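Local coordinates for protein ApRick protease (Rickettsia conorii, PDB 5C9F) that probably cleaves peptide bonds as an aspartic endopeptidase, this chain being the retropepsin-like protease domain of a longer, probably membrane-bound protein, at residues K74-L80 against N91-G97; G19-I23 against K33-D37. One frame throughout, in Å; residues are numbered along the deposited sequence.

Contact 1 (K74-L80 against N91-G97); sequences KAAPITL and NIKGHVG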
ATOM      1  N   LYS A  74      24.840 -13.388 -31.718  1.00 33.70           N
ATOM      2  CA  LYS A  74      25.859 -12.940 -30.748  1.00 38.14           C
ATOM      3  C   LYS A  74      25.393 -11.677 -29.988  1.00 40.18           C
ATOM      4  O   LYS A  74      24.735 -10.796 -30.550  1.00 39.77           O
ATOM      5  CB  LYS A  74      27.208 -12.698 -31.460  1.00 34.93           C
ATOM      6  CG  LYS A  74      27.794 -13.960 -32.063  1.00 41.75           C
ATOM      7  CD  LYS A  74      28.080 -14.984 -30.994  1.00 58.11           C
ATOM      8  CE  LYS A  74      29.146 -14.575 -30.030  1.00 67.08           C
ATOM      9  NZ  LYS A  74      30.398 -14.080 -30.631  1.00 70.34           N
ATOM     10  N   ALA A  75      25.758 -11.596 -28.719  1.00 30.19           N
ATOM     11  CA  ALA A  75      25.493 -10.436 -27.889  1.00 37.12           C
ATOM     12  C   ALA A  75      26.574 -10.151 -26.838  1.00 37.47           C
ATOM     13  O   ALA A  75      27.296 -11.062 -26.390  1.00 34.60           O
ATOM     14  CB  ALA A  75      24.102 -10.570 -27.236  1.00 38.36           C
ATOM     15  N   ALA A  76      26.676  -8.890 -26.440  1.00 36.83           N
ATOM     16  CA  ALA A  76      27.557  -8.461 -25.354  1.00 32.85           C
ATOM     17  C   ALA A  76      26.709  -8.261 -24.121  1.00 35.07           C
ATOM     18  O   ALA A  76      25.714  -7.513 -24.147  1.00 31.75           O
ATOM     19  CB  ALA A  76      28.278  -7.161 -25.703  1.00 33.64           C
ATOM     20  N   PRO A  77      27.079  -8.910 -23.017  1.00 42.17           N
ATOM     21  CA  PRO A  77      26.357  -8.698 -21.769  1.00 34.72           C
ATOM     22  C   PRO A  77      26.674  -7.343 -21.182  1.00 37.69           C
ATOM     23  O   PRO A  77      27.789  -6.899 -21.305  1.00 32.68           O
ATOM     24  CB  PRO A  77      26.888  -9.824 -20.856  1.00 44.98           C
ATOM     25  CG  PRO A  77      28.197 -10.195 -21.437  1.00 44.57           C
ATOM     26  CD  PRO A  77      28.102  -9.966 -22.901  1.00 37.97           C
ATOM     27  N   ILE A  78      25.677  -6.690 -20.577  1.00 33.61           N
ATOM     28  CA  ILE A  78      25.848  -5.421 -19.901  1.00 32.51           C
ATOM     29  C   ILE A  78      25.054  -5.454 -18.619  1.00 28.76           C
ATOM     30  O   ILE A  78      24.183  -6.295 -18.439  1.00 36.55           O
ATOM     31  CB  ILE A  78      25.400  -4.237 -20.763  1.00 35.21           C
ATOM     32  CG1 ILE A  78      23.937  -4.429 -21.219  1.00 39.35           C
ATOM     33  CG2 ILE A  78      26.328  -4.076 -21.999  1.00 35.09           C
ATOM     34  CD1 ILE A  78      23.332  -3.224 -21.863  1.00 49.10           C
ATOM     35  N   THR A  79      25.325  -4.483 -17.763  1.00 37.02           N
ATOM     36  CA  THR A  79      24.526  -4.234 -16.559  1.00 38.40           C
ATOM     37  C   THR A  79      24.046  -2.785 -16.536  1.00 35.95           C
ATOM     38  O   THR A  79      24.799  -1.889 -16.814  1.00 35.40           O
ATOM     39  CB  THR A  79      25.351  -4.518 -15.301  1.00 50.17           C
ATOM     40  OG1 THR A  79      25.763  -5.888 -15.340  1.00 50.22           O
ATOM     41  CG2 THR A  79      24.533  -4.265 -14.059  1.00 48.21           C
ATOM     42  N   LEU A  80      22.751  -2.603 -16.305  1.00 32.98           N
ATOM     43  CA  LEU A  80      22.153  -1.297 -16.314  1.00 29.28           C
ATOM     44  C   LEU A  80      22.061  -0.819 -14.855  1.00 34.30           C
ATOM     45  O   LEU A  80      21.389  -1.406 -14.029  1.00 32.53           O
ATOM     46  CB  LEU A  80      20.826  -1.349 -16.981  1.00 27.57           C
ATOM     47  CG  LEU A  80      20.862  -1.791 -18.467  1.00 34.72           C
ATOM     48  CD1 LEU A  80      19.453  -2.073 -18.923  1.00 40.52           C
ATOM     49  CD2 LEU A  80      21.485  -0.779 -19.378  1.00 32.30           C
ATOM     50  N   ASN A  91      21.047  -2.396 -11.087  1.00 46.83           N
ATOM     51  CA  ASN A  91      21.952  -3.389 -11.675  1.00 42.80           C
ATOM     52  C   ASN A  91      21.224  -4.504 -12.372  1.00 43.97           C
ATOM     53  O   ASN A  91      21.317  -5.640 -11.996  1.00 38.19           O
ATOM     54  CB  ASN A  91      22.879  -3.930 -10.604  1.00 54.30           C
ATOM     55  CG  ASN A  91      23.680  -2.831  -9.937  1.00 58.40           C
ATOM     56  OD1 ASN A  91      24.270  -1.990 -10.603  1.00 45.20           O
ATOM     57  ND2 ASN A  91      23.665  -2.804  -8.615  1.00 52.22           N
ATOM     58  N   ILE A  92      20.487  -4.129 -13.403  1.00 31.99           N
ATOM     59  CA  ILE A  92      19.633  -4.979 -14.137  1.00 32.13           C
ATOM     60  C   ILE A  92      20.419  -5.505 -15.324  1.00 32.50           C
ATOM     61  O   ILE A  92      21.110  -4.783 -16.052  1.00 31.20           O
ATOM     62  CB  ILE A  92      18.404  -4.206 -14.644  1.00 38.71           C
ATOM     63  CG1 ILE A  92      17.636  -3.667 -13.428  1.00 34.84           C
ATOM     64  CG2 ILE A  92      17.548  -5.067 -15.604  1.00 37.05           C
ATOM     65  CD1 ILE A  92      17.277  -4.762 -12.430  1.00 32.27           C
ATOM     66  N   LYS A  93      20.301  -6.807 -15.516  1.00 30.19           N
ATOM     67  CA  LYS A  93      21.060  -7.503 -16.573  1.00 40.48           C
ATOM     68  C   LYS A  93      20.470  -7.192 -17.921  1.00 37.22           C
ATOM     69  O   LYS A  93      19.244  -7.223 -18.117  1.00 35.86           O
ATOM     70  CB  LYS A  93      20.979  -9.024 -16.337  1.00 45.90           C
ATOM     71  CG  LYS A  93      22.249  -9.806 -16.615  1.00 61.86           C
ATOM     72  CD  LYS A  93      21.953 -11.296 -16.846  1.00 78.87           C
ATOM     73  CE  LYS A  93      23.195 -12.081 -17.243  1.00 82.47           C
ATOM     74  NZ  LYS A  93      24.074 -12.378 -16.075  1.00121.42           N
ATOM     75  N   GLY A  94      21.359  -7.048 -18.901  1.00 28.14           N
ATOM     76  CA  GLY A  94      20.937  -6.916 -20.286  1.00 31.01           C
ATOM     77  C   GLY A  94      22.012  -7.368 -21.216  1.00 28.01           C
ATOM     78  O   GLY A  94      23.071  -7.852 -20.799  1.00 27.78           O
ATOM     79  N   HIS A  95      21.751  -7.247 -22.499  1.00 32.30           N
ATOM     80  CA  HIS A  95      22.755  -7.518 -23.469  1.00 26.32           C
ATOM     81  C   HIS A  95      22.438  -6.708 -24.705  1.00 29.01           C
ATOM     82  O   HIS A  95      21.322  -6.235 -24.881  1.00 33.54           O
ATOM     83  CB  HIS A  95      22.787  -9.004 -23.848  1.00 31.10           C
ATOM     84  CG  HIS A  95      21.521  -9.478 -24.502  1.00 31.76           C
ATOM     85  ND1 HIS A  95      20.511 -10.065 -23.789  1.00 34.31           N
ATOM     86  CD2 HIS A  95      21.121  -9.495 -25.805  1.00 35.78           C
ATOM     87  CE1 HIS A  95      19.535 -10.422 -24.614  1.00 29.69           C
ATOM     88  NE2 HIS A  95      19.876 -10.084 -25.838  1.00 35.97           N
ATOM     89  N   VAL A  96      23.456  -6.484 -25.514  1.00 30.39           N
ATOM     90  CA  VAL A  96      23.269  -5.810 -26.807  1.00 27.85           C
ATOM     91  C   VAL A  96      23.679  -6.687 -27.961  1.00 34.79           C
ATOM     92  O   VAL A  96      24.783  -7.257 -27.967  1.00 32.53           O
ATOM     93  CB  VAL A  96      23.875  -4.387 -26.845  1.00 38.80           C
ATOM     94  CG1 VAL A  96      24.957  -4.177 -25.837  1.00 49.70           C
ATOM     95  CG2 VAL A  96      24.245  -3.967 -28.230  1.00 45.98           C
ATOM     96  N   GLY A  97      22.763  -6.817 -28.916  1.00 31.40           N
ATOM     97  CA  GLY A  97      22.982  -7.614 -30.090  1.00 40.60           C
ATOM     98  C   GLY A  97      23.797  -6.827 -31.142  1.00 47.08           C
ATOM     99  O   GLY A  97      24.197  -5.685 -30.918  1.00 47.82           O
TER
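Two groups of the facing strand close on Ala76 O: the N-H of Val96, whose N lies 2.8 Å from that oxygen, and the CA-H of His95, whose CA is 3.0 Å from it. The strands form the antiparallel hairpin 71-84/88-97 of the retropepsin-like fold, laced by reciprocal backbone bonds at Ala76-Val96, Ile78-Gly94 and Leu80-Ile92. The last pair has the shortest bond, 2.7 Å from Leu80 N to Ile92 O. Ile78 N gives Gly94 O an almost straight bond (174° at the hydrogen), yet the nitrogen stands 48° out of the carbonyl plane. Pro77 faces His95 in a non-hydrogen-bonded pair, where its missing N-H costs the pairing with 91-97 nothing.

On the face shared by Ile78, Leu80 and Val96, chi1 of Ile78 (56°) tucks CG1 between its own backbone N and carbonyl carbon and lays it against the bare backbone of Gly94, with CG1 3.5 Å from Gly94 C. The Ile78 and Val96 side chains cross at about a right angle, and CG2 of the isoleucine meets CG1 of that valine at 4.1 Å. The other face carries His95, whose CD2 approaches Ala75 CB obliquely at 3.5 Å. A hydrogen bond between His95 ND1 and Asp42, together with a ring stack on Tyr66, holds this imidazole in place. Asn91 and Ile92 both face Leu80 in a G1 beta bulge, and there the methyl CG2 of Thr79 rests 3.6 Å from Asn91 CA.

Contact 2 (G19-I23 against K33-D37); sequences GHFYI and KFMVD
Met35 reaches alongside residues 20-22 and touches all three in turn. Its CB lies 3.8 Å from Tyr22 CE1, near the ring's phenol end. With CG anti to the backbone N (chi1 -174°), the chain runs on past the backbone, and CG passes 3.8 Å from Phe21 O. SD then settles over one face of the His20 imidazole, 3.6 Å from CG of that ring and 17° off the normal through its centre, a sulfur-aromatic contact; the same sulfur meets the Tyr22 ring more distantly and obliquely. Beyond SD the chain bends, carrying CE aside.

Tyr22 and Met35 are a non-hydrogen-bonded pair of an antiparallel hairpin, strands 22-27 and 30-36, that leads directly into Asp37, the first residue of an Asp-Thr-Gly motif, the signature that carries the catalytic aspartate in aspartic proteases and probably does so here. The Tyr22 ring lies between two side chains: Lys33, fully extended, brings NZ over the face turned from Met35, 4.9 Å from the ring centroid and 22° off its normal, in a cation-pi contact. The phenol OH of Tyr22 is hydrogen-bonded to Asp18.

Toward Asp37 the strands diverge. Val36 N still bonds Phe21 O at 2.9 Å, but a water takes over next, accepting from Phe21 N at 2.9 Å and donating to Val36 O at 2.8 Å. Val36 CG2 packs against Ile23 CD1 at 3.6 Å.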
ATOM      1  N   GLY A  19      -0.675  -5.273 -31.476  1.00 30.10           N
ATOM      2  CA  GLY A  19      -0.735  -6.495 -30.679  1.00 34.88           C
ATOM      3  C   GLY A  19       0.252  -6.584 -29.530  1.00 39.30           C
ATOM      4  O   GLY A  19       0.131  -7.498 -28.722  1.00 35.41           O
ATOM      5  N   HIS A  20       1.180  -5.615 -29.427  1.00 32.69           N
ATOM      6  CA  HIS A  20       2.236  -5.608 -28.407  1.00 30.71           C
ATOM      7  C   HIS A  20       2.014  -4.572 -27.315  1.00 34.11           C
ATOM      8  O   HIS A  20       1.236  -3.663 -27.469  1.00 30.37           O
ATOM      9  CB  HIS A  20       3.577  -5.370 -29.044  1.00 41.63           C
ATOM     10  CG  HIS A  20       3.932  -6.371 -30.089  1.00 43.22           C
ATOM     11  ND1 HIS A  20       4.052  -7.714 -29.815  1.00 50.77           N
ATOM     12  CD2 HIS A  20       4.153  -6.233 -31.425  1.00 55.52           C
ATOM     13  CE1 HIS A  20       4.362  -8.360 -30.930  1.00 66.53           C
ATOM     14  NE2 HIS A  20       4.425  -7.487 -31.919  1.00 56.42           N
ATOM     15  N   PHE A  21       2.616  -4.821 -26.151  1.00 26.79           N
ATOM     16  CA  PHE A  21       2.652  -3.861 -25.116  1.00 26.42           C
ATOM     17  C   PHE A  21       3.995  -3.161 -25.130  1.00 27.10           C
ATOM     18  O   PHE A  21       5.067  -3.828 -25.255  1.00 28.88           O
ATOM     19  CB  PHE A  21       2.466  -4.510 -23.725  1.00 23.27           C
ATOM     20  CG  PHE A  21       1.149  -5.138 -23.517  1.00 26.81           C
ATOM     21  CD1 PHE A  21       0.047  -4.371 -23.164  1.00 24.75           C
ATOM     22  CD2 PHE A  21       0.991  -6.502 -23.662  1.00 30.97           C
ATOM     23  CE1 PHE A  21      -1.172  -4.958 -22.975  1.00 33.76           C
ATOM     24  CE2 PHE A  21      -0.242  -7.103 -23.468  1.00 39.25           C
ATOM     25  CZ  PHE A  21      -1.320  -6.328 -23.122  1.00 30.94           C
ATOM     26  N   TYR A  22       3.964  -1.833 -25.018  1.00 30.32           N
ATOM     27  CA  TYR A  22       5.180  -1.062 -24.912  1.00 23.79           C
ATOM     28  C   TYR A  22       5.210  -0.320 -23.600  1.00 36.25           C
ATOM     29  O   TYR A  22       4.183   0.124 -23.108  1.00 29.07           O
ATOM     30  CB  TYR A  22       5.307  -0.067 -26.106  1.00 35.40           C
ATOM     31  CG  TYR A  22       5.305  -0.751 -27.458  1.00 37.40           C
ATOM     32  CD1 TYR A  22       6.484  -1.218 -28.034  1.00 30.46           C
ATOM     33  CD2 TYR A  22       4.150  -1.013 -28.105  1.00 37.25           C
ATOM     34  CE1 TYR A  22       6.486  -1.888 -29.247  1.00 34.47           C
ATOM     35  CE2 TYR A  22       4.157  -1.681 -29.339  1.00 37.82           C
ATOM     36  CZ  TYR A  22       5.331  -2.105 -29.886  1.00 42.21           C
ATOM     37  OH  TYR A  22       5.354  -2.739 -31.086  1.00 39.08           O
ATOM     38  N   ILE A  23       6.423  -0.137 -23.073  1.00 29.84           N
ATOM     39  CA  ILE A  23       6.626   0.599 -21.826  1.00 29.24           C
ATOM     40  C   ILE A  23       7.868   1.478 -21.933  1.00 26.09           C
ATOM     41  O   ILE A  23       8.891   1.039 -22.428  1.00 26.93           O
ATOM     42  CB  ILE A  23       6.968  -0.304 -20.612  1.00 40.58           C
ATOM     43  CG1 ILE A  23       6.020  -1.456 -20.461  1.00 50.27           C
ATOM     44  CG2 ILE A  23       6.915   0.547 -19.358  1.00 48.59           C
ATOM     45  CD1 ILE A  23       6.512  -2.402 -19.372  1.00 45.52           C
ATOM     46  N   LYS A  33      12.232   3.257 -24.863  1.00 36.00           N
ATOM     47  CA  LYS A  33      11.017   2.542 -25.166  1.00 34.62           C
ATOM     48  C   LYS A  33      11.294   1.065 -25.322  1.00 36.51           C
ATOM     49  O   LYS A  33      12.124   0.659 -26.107  1.00 35.21           O
ATOM     50  CB  LYS A  33      10.398   3.088 -26.443  1.00 40.71           C
ATOM     51  CG  LYS A  33       8.978   2.570 -26.636  1.00 54.79           C
ATOM     52  CD  LYS A  33       8.427   3.024 -27.972  1.00 62.85           C
ATOM     53  CE  LYS A  33       6.915   2.990 -27.983  1.00 58.83           C
ATOM     54  NZ  LYS A  33       6.392   3.285 -29.345  1.00 86.98           N
ATOM     55  N   PHE A  34      10.606   0.254 -24.533  1.00 32.17           N
ATOM     56  CA  PHE A  34      10.725  -1.199 -24.605  1.00 29.36           C
ATOM     57  C   PHE A  34       9.457  -1.826 -25.075  1.00 29.55           C
ATOM     58  O   PHE A  34       8.350  -1.330 -24.778  1.00 32.75           O
ATOM     59  CB  PHE A  34      10.977  -1.775 -23.212  1.00 26.31           C
ATOM     60  CG  PHE A  34      12.309  -1.458 -22.677  1.00 27.54           C
ATOM     61  CD1 PHE A  34      13.406  -2.180 -23.089  1.00 24.07           C
ATOM     62  CD2 PHE A  34      12.495  -0.398 -21.797  1.00 41.57           C
ATOM     63  CE1 PHE A  34      14.689  -1.841 -22.631  1.00 30.86           C
ATOM     64  CE2 PHE A  34      13.758  -0.084 -21.298  1.00 48.33           C
ATOM     65  CZ  PHE A  34      14.859  -0.799 -21.716  1.00 40.02           C
ATOM     66  N   MET A  35       9.595  -2.910 -25.821  1.00 27.38           N
ATOM     67  CA  MET A  35       8.509  -3.828 -26.050  1.00 34.07           C
ATOM     68  C   MET A  35       8.575  -4.924 -24.986  1.00 30.82           C
ATOM     69  O   MET A  35       9.646  -5.476 -24.733  1.00 31.46           O
ATOM     70  CB  MET A  35       8.623  -4.440 -27.433  1.00 33.34           C
ATOM     71  CG  MET A  35       7.421  -5.317 -27.816  1.00 49.18           C
ATOM     72  SD  MET A  35       7.491  -5.864 -29.540  1.00 55.32           S
ATOM     73  CE  MET A  35       8.590  -7.218 -29.367  1.00 57.61           C
ATOM     74  N   VAL A  36       7.447  -5.205 -24.350  1.00 28.42           N
ATOM     75  CA  VAL A  36       7.349  -6.347 -23.406  1.00 31.24           C
ATOM     76  C   VAL A  36       7.385  -7.687 -24.174  1.00 44.65           C
ATOM     77  O   VAL A  36       6.704  -7.844 -25.184  1.00 32.06           O
ATOM     78  CB  VAL A  36       6.055  -6.270 -22.602  1.00 42.74           C
ATOM     79  CG1 VAL A  36       5.902  -7.512 -21.704  1.00 38.53           C
ATOM     80  CG2 VAL A  36       6.057  -4.986 -21.796  1.00 31.99           C
ATOM     81  N   ASP A  37       8.276  -8.586 -23.757  1.00 32.93           N
ATOM     82  CA  ASP A  37       8.445  -9.920 -24.381  1.00 31.95           C
ATOM     83  C   ASP A  37       8.603 -10.949 -23.276  1.00 40.69           C
ATOM     84  O   ASP A  37       9.663 -11.002 -22.639  1.00 33.38           O
ATOM     85  CB  ASP A  37       9.683  -9.917 -25.270  1.00 41.48           C
ATOM     86  CG  ASP A  37       9.788 -11.165 -26.135  1.00 62.14           C
ATOM     87  OD1 ASP A  37       8.994 -12.107 -25.934  1.00 47.26           O
ATOM     88  OD2 ASP A  37      10.672 -11.209 -27.029  1.00 49.33           O
TER
HETATM   89  O   HOH W   1       4.094  -7.300 -26.042  1.00 37.62           O

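In the fold
Contact 2 comes first along the chain and closes before contact 1 opens. Each belongs to a beta hairpin, 22-27/30-36 for contact 2 and 71-84/88-97 for contact 1, and both hairpins are parts of one mixed sheet in which strands 22-27 and 71-84 are neighbours. The contact centres lie about 18 Å apart, on opposite sides of the chain's centre; their nearest atoms are about 6 Å apart, without touching. Two hairpins of one curled sheet, separated in sequence by strands 43-45 and 64-68, fit the retropepsin-like fold: the earlier runs into the Asp-Thr-Gly signature, while strand 71-84 also pairs with 64-68, a hairpin that probably corresponds to the flap of retropepsins.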